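Local coordinates for hypothetical protein PH1789 (Pyrococcus horikoshii, PDB 1WR2), which is of unknown function but belongs to the ATP-grasp superfamily and has an alpha/beta fold with two antiparallel sheets, at residues A[32-37]-A[194-199]; A[122-127]-A[134-139]; A[211-216]-A[225-230]. All coordinates share one frame; numbering follows the deposited sequence.

Contact 1 (A[32-37]-A[194-199])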
# COMPACT_ATOMS: atom_id res chain seq x y z
N TYR A 32 -11.15 2.59 -6.34
CA TYR A 32 -11.95 1.38 -6.21
C TYR A 32 -12.52 1.22 -4.80
O TYR A 32 -12.95 0.14 -4.40
CB TYR A 32 -11.11 0.16 -6.62
CG TYR A 32 -11.11 -0.07 -8.11
CD1 TYR A 32 -12.02 -0.95 -8.70
CD2 TYR A 32 -10.23 0.62 -8.95
CE1 TYR A 32 -12.06 -1.12 -10.09
CE2 TYR A 32 -10.27 0.46 -10.33
CZ TYR A 32 -11.19 -0.42 -10.89
OH TYR A 32 -11.22 -0.59 -12.25
N GLY A 33 -12.50 2.31 -4.05
CA GLY A 33 -13.06 2.30 -2.71
C GLY A 33 -12.32 1.58 -1.61
O GLY A 33 -12.89 1.37 -0.53
N LEU A 34 -11.08 1.18 -1.85
CA LEU A 34 -10.27 0.49 -0.84
C LEU A 34 -9.96 1.46 0.30
O LEU A 34 -9.87 2.66 0.08
CB LEU A 34 -8.98 -0.03 -1.48
CG LEU A 34 -9.18 -1.31 -2.29
CD1 LEU A 34 -8.04 -1.53 -3.27
CD2 LEU A 34 -9.29 -2.48 -1.30
N PRO A 35 -9.79 0.94 1.52
CA PRO A 35 -9.50 1.78 2.69
C PRO A 35 -8.11 2.41 2.78
O PRO A 35 -7.21 1.85 3.40
CB PRO A 35 -9.76 0.83 3.85
CG PRO A 35 -9.25 -0.47 3.31
CD PRO A 35 -9.85 -0.48 1.91
N VAL A 36 -7.96 3.56 2.15
CA VAL A 36 -6.70 4.30 2.18
C VAL A 36 -6.98 5.61 2.90
O VAL A 36 -7.81 6.40 2.45
CB VAL A 36 -6.20 4.63 0.77
CG1 VAL A 36 -4.94 5.48 0.85
CG2 VAL A 36 -5.96 3.35 -0.02
N PRO A 37 -6.30 5.87 4.03
CA PRO A 37 -6.51 7.10 4.79
C PRO A 37 -6.00 8.35 4.08
O PRO A 37 -5.19 8.27 3.15
CB PRO A 37 -5.76 6.82 6.10
CG PRO A 37 -4.60 6.00 5.62
CD PRO A 37 -5.25 5.04 4.65
N LEU A 194 -10.32 -8.00 -0.46
CA LEU A 194 -9.98 -8.99 -1.47
C LEU A 194 -10.87 -8.86 -2.71
O LEU A 194 -10.40 -8.95 -3.84
CB LEU A 194 -10.10 -10.41 -0.88
CG LEU A 194 -8.98 -10.88 0.06
CD1 LEU A 194 -9.43 -12.17 0.77
CD2 LEU A 194 -7.69 -11.11 -0.75
N LEU A 195 -12.17 -8.63 -2.50
CA LEU A 195 -13.09 -8.50 -3.62
C LEU A 195 -12.83 -7.21 -4.40
O LEU A 195 -12.91 -7.20 -5.63
CB LEU A 195 -14.55 -8.54 -3.14
CG LEU A 195 -15.05 -9.86 -2.54
CD1 LEU A 195 -16.50 -9.69 -2.11
CD2 LEU A 195 -14.94 -11.00 -3.57
N LYS A 196 -12.52 -6.14 -3.70
CA LYS A 196 -12.23 -4.87 -4.36
C LYS A 196 -10.93 -4.98 -5.15
O LYS A 196 -10.83 -4.48 -6.27
CB LYS A 196 -12.18 -3.73 -3.34
CG LYS A 196 -13.58 -3.27 -2.90
CD LYS A 196 -13.55 -2.20 -1.82
CE LYS A 196 -14.96 -1.64 -1.60
NZ LYS A 196 -15.12 -1.03 -0.25
N VAL A 197 -9.92 -5.63 -4.59
CA VAL A 197 -8.67 -5.78 -5.34
C VAL A 197 -8.92 -6.65 -6.57
O VAL A 197 -8.38 -6.38 -7.65
CB VAL A 197 -7.56 -6.44 -4.49
CG1 VAL A 197 -6.36 -6.80 -5.37
CG2 VAL A 197 -7.14 -5.48 -3.39
N SER A 198 -9.72 -7.69 -6.39
CA SER A 198 -10.05 -8.61 -7.48
C SER A 198 -10.70 -7.84 -8.63
O SER A 198 -10.38 -8.04 -9.79
CB SER A 198 -11.00 -9.70 -6.96
OG SER A 198 -11.38 -10.60 -7.98
N LYS A 199 -11.63 -6.95 -8.28
CA LYS A 199 -12.36 -6.13 -9.25
C LYS A 199 -11.39 -5.20 -9.96
O LYS A 199 -11.37 -5.11 -11.19
CB LYS A 199 -13.45 -5.33 -8.52
CG LYS A 199 -14.12 -4.24 -9.34
CD LYS A 199 -14.74 -4.79 -10.62
CE LYS A 199 -15.42 -3.67 -11.41
NZ LYS A 199 -15.90 -4.15 -12.74
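The Tyr32 ring presents an edge to Lys199: CG of the lysine lies near the ring plane, 3.8 Å from CE1, and the two side chains cross at about a right angle. Lys196 O approaches the same ring obliquely. It is because CG of Lys199 stands anti to its backbone N (chi1 169°) that this atom meets the ring edge. Beyond the segments, the carboxylate of Asp203 gathers both polar ends, hydrogen-bonded to Tyr32 OH and in a salt bridge with Lys199 NZ, while Leu200 adds an apolar neighbour to the tyrosine.

Lys196 runs past the loop with its chain extended beyond CG. Its methylenes follow the loop carbonyls, CD lying 3.5 Å from Tyr32 O, and NZ ends 3.3 Å from Gly33 O in a weak hydrogen bond. The stronger polar partner of NZ is Asp192, one helical turn earlier, which forms a salt bridge with it. Gly33 has a positive phi (73°), and the carbonyls of Tyr32 and Gly33 both lie alongside the lysine chain.

Leu34 supplies the buried side. CD2 rests 3.8 Å from Lys196 CB as the two side chains slide past each other in opposite directions, and CD1 meets Val197 CG2 at 4.1 Å, crossing that valine at about a right angle. Pro35 then centres an inverse gamma turn. This is loop-on-helix packing within the ATP-grasp fold: the connection from helix 22-30 to strand 40-42 lies against helix 187-203 on its way from the six-stranded sheet region to the four-stranded one.

Contact 2 (A[122-127]-A[134-139])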
# COMPACT_ATOMS: atom_id res chain seq x y z
N VAL A 122 -1.65 -7.83 7.75
CA VAL A 122 -1.94 -8.82 6.72
C VAL A 122 -1.36 -8.29 5.41
O VAL A 122 -0.98 -7.11 5.31
CB VAL A 122 -3.45 -9.08 6.52
CG1 VAL A 122 -4.09 -9.51 7.84
CG2 VAL A 122 -4.13 -7.86 5.95
N ILE A 123 -1.27 -9.15 4.41
CA ILE A 123 -0.73 -8.75 3.12
C ILE A 123 -1.58 -9.30 1.99
O ILE A 123 -1.98 -10.47 2.01
CB ILE A 123 0.72 -9.30 2.91
CG1 ILE A 123 1.68 -8.69 3.95
CG2 ILE A 123 1.20 -8.97 1.50
CD1 ILE A 123 3.12 -9.23 3.83
N ILE A 124 -1.88 -8.46 1.01
CA ILE A 124 -2.64 -8.89 -0.15
C ILE A 124 -1.74 -8.64 -1.36
O ILE A 124 -1.34 -7.50 -1.62
CB ILE A 124 -3.95 -8.11 -0.32
CG1 ILE A 124 -4.94 -8.51 0.78
CG2 ILE A 124 -4.54 -8.39 -1.69
CD1 ILE A 124 -6.24 -7.73 0.77
N GLY A 125 -1.41 -9.72 -2.06
CA GLY A 125 -0.55 -9.60 -3.23
C GLY A 125 -1.23 -10.04 -4.51
O GLY A 125 -2.20 -10.80 -4.49
N VAL A 126 -0.72 -9.55 -5.63
CA VAL A 126 -1.23 -9.87 -6.95
C VAL A 126 -0.07 -10.05 -7.92
O VAL A 126 0.84 -9.23 -7.99
CB VAL A 126 -2.16 -8.75 -7.48
CG1 VAL A 126 -2.53 -9.01 -8.94
CG2 VAL A 126 -3.43 -8.68 -6.64
N THR A 127 -0.09 -11.17 -8.63
CA THR A 127 0.93 -11.45 -9.63
C THR A 127 0.18 -11.96 -10.85
O THR A 127 -1.00 -12.30 -10.76
CB THR A 127 1.91 -12.54 -9.15
OG1 THR A 127 1.21 -13.76 -8.89
CG2 THR A 127 2.63 -12.08 -7.89
N HIS A 134 -3.88 -13.36 -13.82
CA HIS A 134 -3.67 -12.79 -12.50
C HIS A 134 -4.19 -13.63 -11.35
O HIS A 134 -5.22 -14.29 -11.45
CB HIS A 134 -4.32 -11.39 -12.39
CG HIS A 134 -3.64 -10.35 -13.22
ND1 HIS A 134 -3.99 -10.10 -14.53
CD2 HIS A 134 -2.62 -9.50 -12.93
CE1 HIS A 134 -3.21 -9.14 -15.01
NE2 HIS A 134 -2.38 -8.76 -14.06
N ALA A 135 -3.44 -13.60 -10.25
CA ALA A 135 -3.81 -14.33 -9.06
C ALA A 135 -3.69 -13.38 -7.88
O ALA A 135 -2.80 -12.52 -7.85
CB ALA A 135 -2.90 -15.53 -8.88
N ILE A 136 -4.58 -13.55 -6.91
CA ILE A 136 -4.58 -12.74 -5.72
C ILE A 136 -4.16 -13.64 -4.56
O ILE A 136 -4.60 -14.79 -4.46
CB ILE A 136 -5.98 -12.13 -5.49
CG1 ILE A 136 -5.95 -11.18 -4.28
CG2 ILE A 136 -7.01 -13.25 -5.31
CD1 ILE A 136 -7.15 -10.24 -4.23
N MET A 137 -3.29 -13.11 -3.70
CA MET A 137 -2.77 -13.85 -2.54
C MET A 137 -3.11 -13.15 -1.23
O MET A 137 -3.24 -11.93 -1.18
CB MET A 137 -1.23 -13.95 -2.62
CG MET A 137 -0.66 -14.94 -3.62
SD MET A 137 -1.04 -14.61 -5.36
CE MET A 137 0.15 -13.30 -5.77
N PHE A 138 -3.21 -13.95 -0.18
CA PHE A 138 -3.51 -13.44 1.15
C PHE A 138 -2.70 -14.21 2.18
O PHE A 138 -2.50 -15.42 2.05
CB PHE A 138 -4.99 -13.59 1.49
CG PHE A 138 -5.30 -13.26 2.92
CD1 PHE A 138 -5.29 -11.93 3.36
CD2 PHE A 138 -5.55 -14.27 3.84
CE1 PHE A 138 -5.52 -11.62 4.69
CE2 PHE A 138 -5.79 -13.97 5.18
CZ PHE A 138 -5.77 -12.64 5.61
N GLY A 139 -2.24 -13.51 3.21
CA GLY A 139 -1.48 -14.13 4.27
C GLY A 139 -1.16 -13.07 5.31
O GLY A 139 -1.33 -11.88 5.03
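Ile123 and Gly139 exchange the first pair of backbone hydrogen bonds, with Ile123 N 2.8 Å from Gly139 O and the return bond from Gly139 N to Ile123 O longer at 3.3 Å. Gly125 and Met137 are also doubly bonded, Met137 N to Gly125 O at 2.7 Å and Gly125 N to Met137 O. Thr127 and Ala135 complete the ladder: Ala135 N meets Thr127 O at 2.8 Å, and Thr127 N bonds to Ala135 O. Ile124-Phe138 and Val126-Ile136 are the non-hydrogen-bonded pairs. Ile124 and Val126 bond outward to Leu213 and Met211 of one neighbouring strand, Ile136 to Arg154 of the other. His134 NE2 is satisfied by Ile208 O.

On the face of Ile124, Val126, Ile136 and Phe138, Ile124 CG2 lies 4.1 Å from Ile136 CG1, and helix 187-203 packs over Val126 and Ile136. On the opposite face, with Ile123, Thr127 and Ala135, Met137 bends at chi2, which puts SD near Gly125 O, and at chi3 (79°), which brings CE to Thr127. There CE sits 3.3 Å from OG1 and, tightly, 3.5 Å from CG2.

This is a regular antiparallel beta hairpin, inserted between strands 208-218 and 152-155 in the six-stranded sheet.

Contact 3 (A[211-216]-A[225-230]); sequences MDLNPV and AVIVDS
Asp229 sets its CB against the Asn214-Pro215 peptide, 3.1 Å from Asn214 O and 3.8 Å from Pro215 CD, and the carboxylate turns away from it. CG, anti to the backbone N (chi1 -160°), has Asn214 O as its neighbour across the contact, at 4.0 Å. OD1 accepts the backbone N of the next residue, Ser230, at 2.6 Å, met on the anti side and 15° out of the carboxylate plane; Glu22 OE1 lies close to OD1, a like-charged neighbour. OD2 forms a salt bridge with Lys71.

The peptide before Pro215 is cis, and the chain turns a corner at this proline. Pro215 O takes two successive donors, Val228 N at 2.7 Å and, weakly, Asp229 N. This is a local break in the ladder of the antiparallel hairpin formed by strands 208-218 and 225-234 in the six-stranded sheet of this ATP-grasp protein. The Pro215 ring packs its CG against Val228 CB.

Leu213-Ser230 and Val216-Ile227, both non-hydrogen-bonded pairs, flank the break. Ser230 OG donates to Asp212 O at 2.9 Å, tilted 17° from the carbonyl plane, and Asn214 N bonds to Asp229 O. On the face of Leu213, Val216, Ile227 and Ser230, Leu213 CD1 touches Ile227 CD1 at 3.6 Å, while Val216 lies beside Ile227. Helix 22-30 reaches this face through Leu29, and helix 187-203 through Val197 and Met193.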
# COMPACT_ATOMS: atom_id res chain seq x y z
N MET A 211 1.08 -6.30 -8.06
CA MET A 211 0.88 -5.29 -7.03
C MET A 211 0.68 -5.94 -5.68
O MET A 211 0.61 -7.16 -5.55
CB MET A 211 -0.36 -4.45 -7.37
CG MET A 211 -1.67 -5.21 -7.21
SD MET A 211 -3.14 -4.34 -7.80
CE MET A 211 -3.49 -3.26 -6.45
N ASP A 212 0.60 -5.10 -4.66
CA ASP A 212 0.33 -5.60 -3.33
C ASP A 212 -0.09 -4.45 -2.45
O ASP A 212 0.06 -3.28 -2.81
CB ASP A 212 1.55 -6.30 -2.73
CG ASP A 212 2.73 -5.38 -2.52
OD1 ASP A 212 2.58 -4.35 -1.82
OD2 ASP A 212 3.81 -5.69 -3.06
N LEU A 213 -0.68 -4.81 -1.32
CA LEU A 213 -1.12 -3.86 -0.32
C LEU A 213 -0.32 -4.42 0.84
O LEU A 213 -0.62 -5.51 1.33
CB LEU A 213 -2.61 -4.01 -0.05
CG LEU A 213 -3.62 -4.10 -1.19
CD1 LEU A 213 -4.99 -3.80 -0.61
CD2 LEU A 213 -3.30 -3.14 -2.32
N ASN A 214 0.70 -3.68 1.27
CA ASN A 214 1.58 -4.14 2.34
C ASN A 214 2.34 -2.95 2.91
O ASN A 214 3.15 -2.33 2.22
CB ASN A 214 2.54 -5.17 1.76
CG ASN A 214 3.52 -5.72 2.79
OD1 ASN A 214 3.47 -5.38 3.96
ND2 ASN A 214 4.42 -6.59 2.34
N PRO A 215 2.12 -2.65 4.20
CA PRO A 215 1.19 -3.43 5.02
C PRO A 215 -0.25 -2.95 5.04
O PRO A 215 -0.58 -1.87 4.56
CB PRO A 215 1.82 -3.38 6.41
CG PRO A 215 2.43 -2.02 6.44
CD PRO A 215 3.01 -1.83 5.05
N VAL A 216 -1.11 -3.80 5.60
CA VAL A 216 -2.52 -3.50 5.77
C VAL A 216 -2.78 -3.83 7.24
O VAL A 216 -2.35 -4.87 7.72
CB VAL A 216 -3.43 -4.42 4.93
CG1 VAL A 216 -4.89 -4.21 5.35
CG2 VAL A 216 -3.27 -4.12 3.45
N ALA A 225 -10.53 -1.98 8.32
CA ALA A 225 -9.09 -2.10 8.16
C ALA A 225 -8.54 -0.87 7.43
O ALA A 225 -9.31 -0.03 6.97
CB ALA A 225 -8.76 -3.36 7.38
N VAL A 226 -7.22 -0.79 7.32
CA VAL A 226 -6.59 0.33 6.65
C VAL A 226 -5.31 -0.09 5.92
O VAL A 226 -4.51 -0.87 6.43
CB VAL A 226 -6.27 1.46 7.66
CG1 VAL A 226 -5.18 1.02 8.63
CG2 VAL A 226 -5.87 2.72 6.93
N ILE A 227 -5.14 0.42 4.70
CA ILE A 227 -3.97 0.13 3.88
C ILE A 227 -2.86 1.12 4.22
O ILE A 227 -3.05 2.33 4.10
CB ILE A 227 -4.32 0.25 2.39
CG1 ILE A 227 -5.39 -0.79 2.03
CG2 ILE A 227 -3.08 0.08 1.54
CD1 ILE A 227 -6.04 -0.56 0.68
N VAL A 228 -1.71 0.62 4.64
CA VAL A 228 -0.61 1.48 5.02
C VAL A 228 0.36 1.84 3.90
O VAL A 228 0.85 2.97 3.83
CB VAL A 228 0.16 0.87 6.20
CG1 VAL A 228 1.29 1.79 6.65
CG2 VAL A 228 -0.81 0.62 7.35
N ASP A 229 0.66 0.88 3.03
CA ASP A 229 1.56 1.14 1.91
C ASP A 229 1.08 0.25 0.78
O ASP A 229 0.33 -0.71 1.01
CB ASP A 229 3.00 0.76 2.29
CG ASP A 229 4.03 1.44 1.40
OD1 ASP A 229 3.72 1.75 0.24
OD2 ASP A 229 5.18 1.64 1.86
N SER A 230 1.50 0.54 -0.44
CA SER A 230 1.10 -0.24 -1.60
C SER A 230 2.05 -0.02 -2.76
O SER A 230 2.65 1.05 -2.90
CB SER A 230 -0.32 0.15 -2.05
OG SER A 230 -0.69 -0.51 -3.25

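From the N terminus, the chain leaves helix 22-30 through residues 32-37, which meet helix 187-203 after about 160 further residues, so contact 1 closes a long loop that takes in the whole four-stranded sheet. Contact 2, a short hairpin, is nested inside that loop. Contact 3 follows in series, a second hairpin opening directly after the helix. Strands 120-129 and 208-218 are sheet neighbours, which puts both hairpins in one sheet. Contact 1 lies across both hairpins: Val197 packs on Val126 and Ile136, while Pro35 O probably hydrogen-bonds to Ile227 N.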